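Local coordinates for PUA domain-containing protein (Pyrococcus horikoshii, PDB 3D79) that is of unknown function but, as a protein with a PUA domain, may bind RNA, at residues L81-D86 and G139-I144; I118-E123 and G151-K155; R38-N42 and V61-F67; D72-P76 and D129-V133. All blocks are in the same frame, centred on the assembly; numbering follows the deposited sequence.

How the interactions relate
Interaction 3 closes first along the chain: it spans the first hairpin strands of the N-terminal antiparallel sheet and returns 61-67 to the end of helix 34-40. Interactions 4 and 1 follow and cross each other, their segments alternating as 72-76, 81-86, 129-133 and 139-144, so strand 73-76 and helix 78-84 of the pre-PUA-like part are both tied to the PUA domain. Strands 130-135 and 141-147 are neighbours in one sheet, and Leu81 packs on Phe132 between the two contacts. Interaction 2 lies wholly within the PUA domain and crosses both, its centre about 28 Å from that of interaction 3, which touches interactions 1 and 4.

Interaction 1 (L81-D86 and G139-I144); sequences LYNLSD and GRPLAI
The last turn of helix 78-84 runs into a loop at Asp86 and meets the start of strand 141-147, with Tyr82 CA 5.8 Å from Pro141 CA and Ser85 CA 6.1 Å from Arg140 CA. Arg140 (chi1 and chi2 both m, chi3 t) carries most of the polar contact. Its NH1 donates to Ser85 OG (2.9 Å) and to Asp86 OD1 (2.7 Å), the latter a salt bridge; a weak bond from Arg140 NH2 reaches the same Asp86 OD1 at 3.1 Å. Ser85 OG, in the p rotamer, donates in turn to Tyr82 O (2.6 Å). A water donates to Asp86 OD2 (2.7 Å) and weakly accepts from Arg140 NH2 (3.1 Å). The guanidinium also lies flat on the ring of Tyr82 (chi1 t), centres 4.3 Å apart and planes at 25°, a cation-pi stack. Beneath this polar cluster, Pro141 CG packs on Leu81 CB (3.7 Å) and Tyr82 CB (4.0 Å), and Leu81 CD1 meets Ile144 CG2 (3.8 Å). The helix thus joins the pre-PUA-like part to the PUA sheet, where strand 141-147, bulged at Leu142 and Ala143 opposite Val133, pairs antiparallel with strand 130-135, and Leu81 and Ile144 both rest on Phe132.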
loop_
_atom_site.group_PDB
_atom_site.type_symbol
_atom_site.label_atom_id
_atom_site.label_comp_id
_atom_site.label_asym_id
_atom_site.label_seq_id
_atom_site.Cartn_x
_atom_site.Cartn_y
_atom_site.Cartn_z
ATOM N N LEU A 81 -5.325 4.212 1.772
ATOM C CA LEU A 81 -5.001 3.718 3.103
ATOM C C LEU A 81 -5.203 4.796 4.169
ATOM O O LEU A 81 -5.581 4.487 5.304
ATOM C CB LEU A 81 -3.565 3.184 3.138
ATOM C CG LEU A 81 -3.329 1.929 2.284
ATOM C CD1 LEU A 81 -1.838 1.631 2.181
ATOM C CD2 LEU A 81 -4.079 0.712 2.823
ATOM N N TYR A 82 -4.941 6.050 3.800
ATOM C CA TYR A 82 -5.115 7.173 4.725
ATOM C C TYR A 82 -6.576 7.290 5.139
ATOM O O TYR A 82 -6.891 7.408 6.331
ATOM C CB TYR A 82 -4.625 8.487 4.110
ATOM C CG TYR A 82 -4.680 9.634 5.098
ATOM C CD1 TYR A 82 -3.598 9.907 5.931
ATOM C CD2 TYR A 82 -5.827 10.420 5.217
ATOM C CE1 TYR A 82 -3.649 10.953 6.857
ATOM C CE2 TYR A 82 -5.889 11.466 6.138
ATOM C CZ TYR A 82 -4.797 11.722 6.948
ATOM O OH TYR A 82 -4.859 12.757 7.859
ATOM N N ASN A 83 -7.465 7.251 4.153
ATOM C CA ASN A 83 -8.898 7.281 4.434
ATOM C C ASN A 83 -9.357 6.083 5.259
ATOM O O ASN A 83 -10.167 6.227 6.177
ATOM C CB ASN A 83 -9.694 7.439 3.135
ATOM C CG ASN A 83 -9.540 8.823 2.539
ATOM O OD1 ASN A 83 -9.335 9.800 3.264
ATOM N ND2 ASN A 83 -9.627 8.916 1.218
ATOM N N LEU A 84 -8.803 4.911 4.961
ATOM C CA LEU A 84 -9.084 3.708 5.745
ATOM C C LEU A 84 -8.599 3.805 7.190
ATOM O O LEU A 84 -9.213 3.216 8.087
ATOM C CB LEU A 84 -8.504 2.467 5.068
ATOM C CG LEU A 84 -9.370 1.912 3.934
ATOM C CD1 LEU A 84 -8.576 1.025 2.975
ATOM C CD2 LEU A 84 -10.573 1.155 4.500
ATOM N N SER A 85 -7.511 4.549 7.409
ATOM C CA SER A 85 -6.941 4.729 8.756
ATOM C C SER A 85 -7.832 5.583 9.674
ATOM O O SER A 85 -7.592 5.660 10.886
ATOM C CB SER A 85 -5.515 5.296 8.693
ATOM O OG SER A 85 -5.511 6.680 8.405
ATOM N N ASP A 86 -8.849 6.222 9.095
ATOM C CA ASP A 86 -9.893 6.896 9.876
ATOM C C ASP A 86 -11.060 5.965 10.215
ATOM O O ASP A 86 -11.978 6.350 10.955
ATOM C CB ASP A 86 -10.415 8.131 9.138
ATOM C CG ASP A 86 -9.512 9.337 9.307
ATOM O OD1 ASP A 86 -8.791 9.418 10.320
ATOM O OD2 ASP A 86 -9.525 10.211 8.421
ATOM N N GLY A 139 -1.370 5.519 13.408
ATOM C CA GLY A 139 -1.483 4.495 12.387
ATOM C C GLY A 139 -1.764 5.115 11.035
ATOM O O GLY A 139 -2.491 4.539 10.224
ATOM N N ARG A 140 -1.199 6.302 10.804
ATOM C CA ARG A 140 -1.295 6.954 9.505
ATOM C C ARG A 140 -0.314 6.279 8.558
ATOM O O ARG A 140 0.832 6.034 8.930
ATOM C CB ARG A 140 -0.961 8.450 9.582
ATOM C CG ARG A 140 -1.943 9.306 10.369
ATOM C CD ARG A 140 -3.383 9.058 9.943
ATOM N NE ARG A 140 -4.249 10.178 10.315
ATOM C CZ ARG A 140 -5.572 10.190 10.174
ATOM N NH1 ARG A 140 -6.205 9.135 9.679
ATOM N NH2 ARG A 140 -6.265 11.266 10.536
ATOM N N PRO A 141 -0.768 5.963 7.336
ATOM C CA PRO A 141 0.152 5.357 6.376
ATOM C C PRO A 141 1.093 6.393 5.780
ATOM O O PRO A 141 0.690 7.534 5.522
ATOM C CB PRO A 141 -0.787 4.798 5.311
ATOM C CG PRO A 141 -1.941 5.754 5.320
ATOM C CD PRO A 141 -2.123 6.123 6.773
ATOM N N LEU A 142 2.345 5.991 5.581
ATOM C CA LEU A 142 3.377 6.883 5.075
ATOM C C LEU A 142 3.756 6.515 3.649
ATOM O O LEU A 142 4.161 7.372 2.862
ATOM C CB LEU A 142 4.641 6.777 5.934
ATOM C CG LEU A 142 4.517 6.867 7.453
ATOM C CD1 LEU A 142 5.872 6.623 8.083
ATOM C CD2 LEU A 142 3.961 8.226 7.864
ATOM N N ALA A 143 3.634 5.232 3.328
ATOM C CA ALA A 143 4.225 4.711 2.095
ATOM C C ALA A 143 3.739 3.314 1.766
ATOM O O ALA A 143 3.184 2.617 2.614
ATOM C CB ALA A 143 5.753 4.698 2.217
ATOM N N ILE A 144 3.974 2.914 0.518
ATOM C CA ILE A 144 3.796 1.536 0.101
ATOM C C ILE A 144 5.076 1.093 -0.594
ATOM O O ILE A 144 5.851 1.935 -1.079
ATOM C CB ILE A 144 2.556 1.336 -0.818
ATOM C CG1 ILE A 144 2.653 2.187 -2.088
ATOM C CG2 ILE A 144 1.256 1.667 -0.053
ATOM C CD1 ILE A 144 1.667 1.775 -3.183
HETATM O O HOH W 1 -8.442 12.632 8.767
#

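Interaction 2 (I118-E123 and G151-K155); sequences IVDADE and GKVMK
Met154 lays its CB against Ala121 CB (3.9 Å), while its extended side chain (chi1 m, chi2 and chi3 t) takes SD to 4.1 Å from Ile118 CD1. The chain turns a corner at Val119, where Val119 and Asp120 form a classic beta bulge opposite Val98; Asp120 and Ala121 are extended, and the strand then gives way to loop at Asp122 and Glu123. Helix 151-156 starts beside that loop, with Glu123 CA 4.3 Å from Gly151 CA and Asp120 CA 5.9 Å from Lys155 CA. The approach is close enough for a CA-H...O contact from Gly151 CA to Asp122 O (3.3 Å), and a CB on residue 151 would clash with that oxygen. Charges line the outer edge. Lys155 (chi1 m, chi2 t, chi3 p) runs past Ala121 to place NZ 2.7 Å from Glu123 OE2, a hydrogen-bonded salt bridge, and Glu123 OE1 makes a long one with Lys152 NZ (3.7 Å). One water accepts from Lys155 NZ (2.9 Å) and donates to Asp120 OD1 (2.8 Å), whose other oxygen pairs with Arg96; a second donates to Glu123 O (2.7 Å) and accepts from Lys152 N (3.0 Å). Met154 and Ile118 both also touch Val97, so the contact seats a short helix against the curled, mixed beta-sheet that characterises the PUA fold.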
loop_
_atom_site.group_PDB
_atom_site.type_symbol
_atom_site.label_atom_id
_atom_site.label_comp_id
_atom_site.label_asym_id
_atom_site.label_seq_id
_atom_site.Cartn_x
_atom_site.Cartn_y
_atom_site.Cartn_z
ATOM N N ILE A 118 11.663 -0.277 12.560
ATOM C CA ILE A 118 10.449 -1.098 12.517
ATOM C C ILE A 118 10.101 -1.621 13.907
ATOM O O ILE A 118 10.909 -2.309 14.537
ATOM C CB ILE A 118 10.586 -2.259 11.496
ATOM C CG1 ILE A 118 10.706 -1.689 10.077
ATOM C CG2 ILE A 118 9.390 -3.235 11.596
ATOM C CD1 ILE A 118 11.028 -2.710 9.011
ATOM N N VAL A 119 8.886 -1.307 14.359
ATOM C CA VAL A 119 8.400 -1.738 15.678
ATOM C C VAL A 119 7.465 -2.955 15.606
ATOM O O VAL A 119 7.258 -3.652 16.608
ATOM C CB VAL A 119 7.737 -0.581 16.468
ATOM C CG1 VAL A 119 8.755 0.513 16.773
ATOM C CG2 VAL A 119 6.539 -0.012 15.730
ATOM N N ASP A 120 6.894 -3.198 14.427
ATOM C CA ASP A 120 6.032 -4.358 14.205
ATOM C C ASP A 120 5.871 -4.564 12.710
ATOM O O ASP A 120 6.052 -3.633 11.931
ATOM C CB ASP A 120 4.650 -4.142 14.843
ATOM C CG ASP A 120 3.789 -5.393 14.824
ATOM O OD1 ASP A 120 4.349 -6.506 14.905
ATOM O OD2 ASP A 120 2.542 -5.261 14.723
ATOM N N ALA A 121 5.541 -5.793 12.326
ATOM C CA ALA A 121 5.275 -6.142 10.938
ATOM C C ALA A 121 4.380 -7.368 10.911
ATOM O O ALA A 121 4.400 -8.178 11.837
ATOM C CB ALA A 121 6.591 -6.411 10.185
ATOM N N ASP A 122 3.580 -7.488 9.862
ATOM C CA ASP A 122 2.765 -8.677 9.655
ATOM C C ASP A 122 3.674 -9.874 9.388
ATOM O O ASP A 122 4.411 -9.889 8.408
ATOM C CB ASP A 122 1.811 -8.438 8.483
ATOM C CG ASP A 122 1.039 -9.682 8.081
ATOM O OD1 ASP A 122 0.912 -10.619 8.902
ATOM O OD2 ASP A 122 0.552 -9.705 6.935
ATOM N N GLU A 123 3.622 -10.876 10.263
ATOM C CA GLU A 123 4.474 -12.063 10.101
ATOM C C GLU A 123 4.148 -12.858 8.828
ATOM O O GLU A 123 4.937 -13.697 8.389
ATOM C CB GLU A 123 4.421 -12.947 11.349
ATOM C CG GLU A 123 4.975 -12.253 12.596
ATOM C CD GLU A 123 5.620 -13.208 13.585
ATOM O OE1 GLU A 123 5.684 -14.426 13.302
ATOM O OE2 GLU A 123 6.071 -12.732 14.652
ATOM N N GLY A 151 8.297 -10.678 7.152
ATOM C CA GLY A 151 7.751 -9.991 8.324
ATOM C C GLY A 151 8.446 -10.391 9.614
ATOM O O GLY A 151 8.744 -9.540 10.457
ATOM N N LYS A 152 8.705 -11.689 9.768
ATOM C CA LYS A 152 9.432 -12.204 10.930
ATOM C C LYS A 152 10.825 -11.589 11.042
ATOM O O LYS A 152 11.245 -11.173 12.125
ATOM C CB LYS A 152 9.548 -13.727 10.860
ATOM C CG LYS A 152 8.252 -14.464 11.186
ATOM C CD LYS A 152 8.411 -15.980 11.040
ATOM C CE LYS A 152 9.293 -16.574 12.132
ATOM N NZ LYS A 152 8.602 -16.656 13.455
ATOM N N VAL A 153 11.532 -11.536 9.916
ATOM C CA VAL A 153 12.886 -10.984 9.894
ATOM C C VAL A 153 12.867 -9.482 10.197
ATOM O O VAL A 153 13.734 -8.976 10.916
ATOM C CB VAL A 153 13.624 -11.333 8.572
ATOM C CG1 VAL A 153 14.911 -10.529 8.429
ATOM C CG2 VAL A 153 13.927 -12.830 8.528
ATOM N N MET A 154 11.851 -8.781 9.686
ATOM C CA MET A 154 11.659 -7.359 9.990
ATOM C C MET A 154 11.547 -7.087 11.491
ATOM O O MET A 154 12.045 -6.071 11.975
ATOM C CB MET A 154 10.414 -6.805 9.289
ATOM C CG MET A 154 10.511 -6.699 7.783
ATOM S SD MET A 154 9.070 -5.808 7.158
ATOM C CE MET A 154 9.228 -6.095 5.392
ATOM N N LYS A 155 10.881 -7.987 12.214
ATOM C CA LYS A 155 10.710 -7.847 13.660
ATOM C C LYS A 155 11.968 -8.197 14.460
ATOM O O LYS A 155 12.185 -7.664 15.551
ATOM C CB LYS A 155 9.527 -8.699 14.135
ATOM C CG LYS A 155 8.178 -8.181 13.644
ATOM C CD LYS A 155 7.048 -9.172 13.932
ATOM C CE LYS A 155 6.701 -9.205 15.411
ATOM N NZ LYS A 155 5.739 -10.306 15.723
HETATM O O HOH W 2 3.327 -9.054 14.610
HETATM O O HOH W 3 7.640 -13.931 8.091
#

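Interaction 3 (R38-N42 and V61-F67); sequences RKMLN and VNDKPMF
Phe67 and Met66 push their side chains into the end of helix 34-40, where the chain leaves helical geometry at Leu41. The phenyl tip fills the notch between two successive residues: Phe67 CZ is 4.2 Å from Met40 CB and equally 4.2 Å from Leu41 CB, the latter lying at the ring edge. Beside it, Met66, folded back on itself with all three chi angles m, sets its CE 4.0 Å from Met40 CB and 3.9 Å from Met40 O. That Met66 and Phe67 can both face the helix side follows from a classic beta bulge opposite Ile59. The helix end packs against a beta-hairpin of the antiparallel sheet in the pre-PUA-like domain: strands 56-61 and 64-70 are joined by a type I' turn from Val61 to Lys64, with Asn62 and Asp63 at positive phi. At the hairpin end, Leu41 (chi1 t, chi2 p) fits CD1 against Val61 CG1 at 3.9 Å. Where the surfaces part, a water bridges them, donating to Met40 O (2.6 Å) and accepting from Lys64 NZ (2.7 Å), which itself donates to Val61 O (2.8 Å). Leu28 of helix 18-32 touches both Met40 and Phe67, and Leu84 of helix 78-84 packs on Met40.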
loop_
_atom_site.group_PDB
_atom_site.type_symbol
_atom_site.label_atom_id
_atom_site.label_comp_id
_atom_site.label_asym_id
_atom_site.label_seq_id
_atom_site.Cartn_x
_atom_site.Cartn_y
_atom_site.Cartn_z
ATOM N N ARG A 38 -13.140 -6.722 0.175
ATOM C CA ARG A 38 -14.526 -6.475 -0.229
ATOM C C ARG A 38 -14.927 -5.012 -0.079
ATOM O O ARG A 38 -15.652 -4.477 -0.918
ATOM C CB ARG A 38 -15.493 -7.384 0.538
ATOM C CG ARG A 38 -16.924 -7.362 -0.003
ATOM C CD ARG A 38 -17.869 -8.288 0.767
ATOM N NE ARG A 38 -17.864 -8.028 2.208
ATOM C CZ ARG A 38 -17.470 -8.901 3.134
ATOM N NH1 ARG A 38 -17.059 -10.112 2.787
ATOM N NH2 ARG A 38 -17.498 -8.567 4.419
ATOM N N LYS A 39 -14.449 -4.360 0.977
ATOM C CA LYS A 39 -14.761 -2.947 1.171
ATOM C C LYS A 39 -14.003 -2.048 0.194
ATOM O O LYS A 39 -14.461 -0.952 -0.118
ATOM C CB LYS A 39 -14.534 -2.515 2.620
ATOM C CG LYS A 39 -15.675 -2.935 3.554
ATOM C CD LYS A 39 -15.725 -2.119 4.856
ATOM C CE LYS A 39 -15.874 -0.611 4.614
ATOM N NZ LYS A 39 -16.940 -0.240 3.630
ATOM N N MET A 40 -12.862 -2.522 -0.306
ATOM C CA MET A 40 -12.073 -1.744 -1.264
ATOM C C MET A 40 -12.632 -1.806 -2.680
ATOM O O MET A 40 -12.537 -0.835 -3.426
ATOM C CB MET A 40 -10.628 -2.224 -1.300
ATOM C CG MET A 40 -9.832 -1.937 -0.047
ATOM S SD MET A 40 -8.252 -2.779 -0.191
ATOM C CE MET A 40 -7.422 -2.209 1.294
ATOM N N LEU A 41 -13.185 -2.958 -3.051
ATOM C CA LEU A 41 -13.670 -3.185 -4.415
ATOM C C LEU A 41 -14.613 -4.382 -4.485
ATOM O O LEU A 41 -14.317 -5.455 -3.955
ATOM C CB LEU A 41 -12.483 -3.416 -5.364
ATOM C CG LEU A 41 -12.756 -3.778 -6.830
ATOM C CD1 LEU A 41 -13.474 -2.660 -7.556
ATOM C CD2 LEU A 41 -11.465 -4.130 -7.561
ATOM N N ASN A 42 -15.742 -4.204 -5.160
ATOM C CA ASN A 42 -16.604 -5.339 -5.467
ATOM C C ASN A 42 -16.826 -5.453 -6.964
ATOM O O ASN A 42 -16.602 -4.488 -7.707
ATOM C CB ASN A 42 -17.924 -5.274 -4.692
ATOM C CG ASN A 42 -18.813 -4.154 -5.145
ATOM O OD1 ASN A 42 -19.468 -4.244 -6.191
ATOM N ND2 ASN A 42 -18.872 -3.087 -4.349
ATOM N N VAL A 61 -12.073 3.629 -8.339
ATOM C CA VAL A 61 -13.272 2.843 -8.055
ATOM C C VAL A 61 -14.385 3.829 -7.736
ATOM O O VAL A 61 -14.308 4.555 -6.744
ATOM C CB VAL A 61 -13.058 1.865 -6.881
ATOM C CG1 VAL A 61 -14.302 1.015 -6.662
ATOM C CG2 VAL A 61 -11.857 0.967 -7.149
ATOM N N ASN A 62 -15.404 3.855 -8.593
ATOM C CA ASN A 62 -16.478 4.853 -8.514
ATOM C C ASN A 62 -15.913 6.266 -8.333
ATOM O O ASN A 62 -16.319 7.017 -7.435
ATOM C CB ASN A 62 -17.495 4.474 -7.429
ATOM C CG ASN A 62 -18.049 3.074 -7.624
ATOM O OD1 ASN A 62 -18.329 2.654 -8.750
ATOM N ND2 ASN A 62 -18.203 2.341 -6.528
ATOM N N ASP A 63 -14.946 6.577 -9.199
ATOM C CA ASP A 63 -14.272 7.878 -9.311
ATOM C C ASP A 63 -13.312 8.267 -8.178
ATOM O O ASP A 63 -12.746 9.367 -8.190
ATOM C CB ASP A 63 -15.278 8.999 -9.630
ATOM C CG ASP A 63 -16.071 8.715 -10.887
ATOM O OD1 ASP A 63 -15.455 8.549 -11.966
ATOM O OD2 ASP A 63 -17.316 8.645 -10.793
ATOM N N LYS A 64 -13.106 7.380 -7.209
ATOM C CA LYS A 64 -12.101 7.655 -6.183
ATOM C C LYS A 64 -10.809 6.883 -6.467
ATOM O O LYS A 64 -10.855 5.685 -6.734
ATOM C CB LYS A 64 -12.631 7.406 -4.765
ATOM C CG LYS A 64 -12.801 5.964 -4.363
ATOM C CD LYS A 64 -13.614 5.854 -3.080
ATOM C CE LYS A 64 -14.090 4.430 -2.851
ATOM N NZ LYS A 64 -14.751 3.854 -4.060
ATOM N N PRO A 65 -9.656 7.581 -6.440
ATOM C CA PRO A 65 -8.372 6.909 -6.651
ATOM C C PRO A 65 -8.130 5.885 -5.550
ATOM O O PRO A 65 -8.106 6.239 -4.367
ATOM C CB PRO A 65 -7.347 8.051 -6.578
ATOM C CG PRO A 65 -8.048 9.185 -5.934
ATOM C CD PRO A 65 -9.502 9.033 -6.232
ATOM N N MET A 66 -7.972 4.624 -5.939
ATOM C CA MET A 66 -7.852 3.546 -4.967
ATOM C C MET A 66 -6.525 2.801 -5.030
ATOM O O MET A 66 -5.935 2.517 -3.990
ATOM C CB MET A 66 -9.015 2.552 -5.105
ATOM C CG MET A 66 -10.317 3.028 -4.456
ATOM S SD MET A 66 -10.186 3.302 -2.678
ATOM C CE MET A 66 -9.841 1.647 -2.098
ATOM N N PHE A 67 -6.070 2.470 -6.240
ATOM C CA PHE A 67 -4.893 1.609 -6.382
ATOM C C PHE A 67 -3.850 2.145 -7.338
ATOM O O PHE A 67 -4.165 2.865 -8.290
ATOM C CB PHE A 67 -5.288 0.210 -6.868
ATOM C CG PHE A 67 -6.511 -0.333 -6.207
ATOM C CD1 PHE A 67 -6.487 -0.686 -4.862
ATOM C CD2 PHE A 67 -7.695 -0.478 -6.924
ATOM C CE1 PHE A 67 -7.639 -1.185 -4.233
ATOM C CE2 PHE A 67 -8.843 -0.978 -6.309
ATOM C CZ PHE A 67 -8.819 -1.318 -4.959
HETATM O O HOH W 4 -13.959 1.346 -3.288
#

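Interaction 4 (D72-P76 and D129-V133); sequences DLIFP and DFVFV
Strands 73-76 and 130-133 run nearly parallel, their axes 18° apart (signed crossing angle -18°) and 8.2 Å from each other at closest approach. No hydrogen bond joins them; side chains fill the space between, with Phe75 CA 7.1 Å from Phe130 CA. Phe75 (chi1 t) and Phe130 (chi1 m) interlock: Phe75 CD1 lies 3.3 Å from Phe130 CB, which sits over the face of the Phe75 ring, while Phe75 CB makes a CH-pi contact over the Phe130 ring, 4.2 Å from its centroid. The rings themselves are oblique, with centroids 5.3 Å apart and planes at 36°. Leu73 CB touches the edge of Phe130 at CE2 (3.8 Å), and Phe75 CE2 reaches Phe132 CB (4.0 Å). Behind strand 73-76, Ile74 packs on Ile24 and Leu28 of helix 18-32. The arrangement is a largely aromatic contact between two sheets that share no hydrogen bond here, joining an edge strand of the pre-PUA-like sheet to a strand of the PUA domain.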
loop_
_atom_site.group_PDB
_atom_site.type_symbol
_atom_site.label_atom_id
_atom_site.label_comp_id
_atom_site.label_asym_id
_atom_site.label_seq_id
_atom_site.Cartn_x
_atom_site.Cartn_y
_atom_site.Cartn_z
ATOM N N ASP A 72 0.690 -5.565 -14.242
ATOM C CA ASP A 72 -0.597 -6.180 -13.933
ATOM C C ASP A 72 -0.836 -6.314 -12.429
ATOM O O ASP A 72 -1.840 -6.902 -12.008
ATOM C CB ASP A 72 -0.746 -7.536 -14.643
ATOM C CG ASP A 72 0.147 -8.616 -14.056
ATOM O OD1 ASP A 72 -0.265 -9.798 -14.068
ATOM O OD2 ASP A 72 1.257 -8.296 -13.588
ATOM N N LEU A 73 0.066 -5.746 -11.628
ATOM C CA LEU A 73 -0.029 -5.857 -10.168
ATOM C C LEU A 73 -0.514 -4.568 -9.519
ATOM O O LEU A 73 -0.048 -3.480 -9.857
ATOM C CB LEU A 73 1.314 -6.273 -9.557
ATOM C CG LEU A 73 1.902 -7.635 -9.947
ATOM C CD1 LEU A 73 3.217 -7.850 -9.213
ATOM C CD2 LEU A 73 0.939 -8.779 -9.660
ATOM N N ILE A 74 -1.446 -4.707 -8.577
ATOM C CA ILE A 74 -2.036 -3.552 -7.913
ATOM C C ILE A 74 -1.755 -3.535 -6.407
ATOM O O ILE A 74 -1.426 -4.563 -5.801
ATOM C CB ILE A 74 -3.581 -3.436 -8.170
ATOM C CG1 ILE A 74 -4.333 -4.673 -7.672
ATOM C CG2 ILE A 74 -3.872 -3.223 -9.652
ATOM C CD1 ILE A 74 -4.696 -4.638 -6.209
ATOM N N PHE A 75 -1.894 -2.352 -5.819
ATOM C CA PHE A 75 -1.824 -2.188 -4.370
ATOM C C PHE A 75 -2.518 -0.885 -3.994
ATOM O O PHE A 75 -2.503 0.062 -4.775
ATOM C CB PHE A 75 -0.374 -2.170 -3.876
ATOM C CG PHE A 75 -0.233 -2.493 -2.413
ATOM C CD1 PHE A 75 -0.455 -3.788 -1.949
ATOM C CD2 PHE A 75 0.119 -1.503 -1.495
ATOM C CE1 PHE A 75 -0.338 -4.097 -0.601
ATOM C CE2 PHE A 75 0.242 -1.802 -0.144
ATOM C CZ PHE A 75 0.014 -3.102 0.307
ATOM N N PRO A 76 -3.161 -0.831 -2.810
ATOM C CA PRO A 76 -3.773 0.442 -2.418
ATOM C C PRO A 76 -2.819 1.639 -2.416
ATOM O O PRO A 76 -1.663 1.519 -2.003
ATOM C CB PRO A 76 -4.263 0.168 -0.988
ATOM C CG PRO A 76 -4.498 -1.294 -0.959
ATOM C CD PRO A 76 -3.414 -1.890 -1.812
ATOM N N ASP A 129 6.770 -9.330 -1.342
ATOM C CA ASP A 129 5.376 -8.914 -1.116
ATOM C C ASP A 129 5.239 -7.402 -1.128
ATOM O O ASP A 129 6.114 -6.690 -0.619
ATOM C CB ASP A 129 4.863 -9.428 0.239
ATOM C CG ASP A 129 4.473 -10.904 0.226
ATOM O OD1 ASP A 129 4.524 -11.560 -0.839
ATOM O OD2 ASP A 129 4.093 -11.409 1.304
ATOM N N PHE A 130 4.134 -6.912 -1.692
ATOM C CA PHE A 130 3.726 -5.523 -1.522
ATOM C C PHE A 130 3.359 -5.321 -0.059
ATOM O O PHE A 130 2.679 -6.158 0.536
ATOM C CB PHE A 130 2.473 -5.219 -2.341
ATOM C CG PHE A 130 2.732 -4.826 -3.763
ATOM C CD1 PHE A 130 3.723 -3.903 -4.088
ATOM C CD2 PHE A 130 1.946 -5.354 -4.778
ATOM C CE1 PHE A 130 3.941 -3.530 -5.415
ATOM C CE2 PHE A 130 2.153 -4.991 -6.102
ATOM C CZ PHE A 130 3.153 -4.073 -6.422
ATOM N N VAL A 131 3.803 -4.206 0.512
ATOM C CA VAL A 131 3.492 -3.880 1.906
ATOM C C VAL A 131 3.119 -2.405 2.017
ATOM O O VAL A 131 3.419 -1.618 1.122
ATOM C CB VAL A 131 4.684 -4.185 2.862
ATOM C CG1 VAL A 131 4.970 -5.698 2.922
ATOM C CG2 VAL A 131 5.936 -3.388 2.476
ATOM N N PHE A 132 2.452 -2.027 3.106
ATOM C CA PHE A 132 2.322 -0.612 3.421
ATOM C C PHE A 132 3.043 -0.298 4.721
ATOM O O PHE A 132 3.260 -1.184 5.554
ATOM C CB PHE A 132 0.856 -0.144 3.478
ATOM C CG PHE A 132 0.083 -0.708 4.629
ATOM C CD1 PHE A 132 0.015 -0.026 5.838
ATOM C CD2 PHE A 132 -0.581 -1.927 4.505
ATOM C CE1 PHE A 132 -0.690 -0.556 6.915
ATOM C CE2 PHE A 132 -1.298 -2.455 5.573
ATOM C CZ PHE A 132 -1.347 -1.767 6.778
ATOM N N VAL A 133 3.406 0.970 4.874
ATOM C CA VAL A 133 4.180 1.444 6.011
ATOM C C VAL A 133 3.307 2.408 6.800
ATOM O O VAL A 133 2.755 3.343 6.231
ATOM C CB VAL A 133 5.465 2.167 5.548
ATOM C CG1 VAL A 133 6.322 2.568 6.750
ATOM C CG2 VAL A 133 6.265 1.283 4.582
#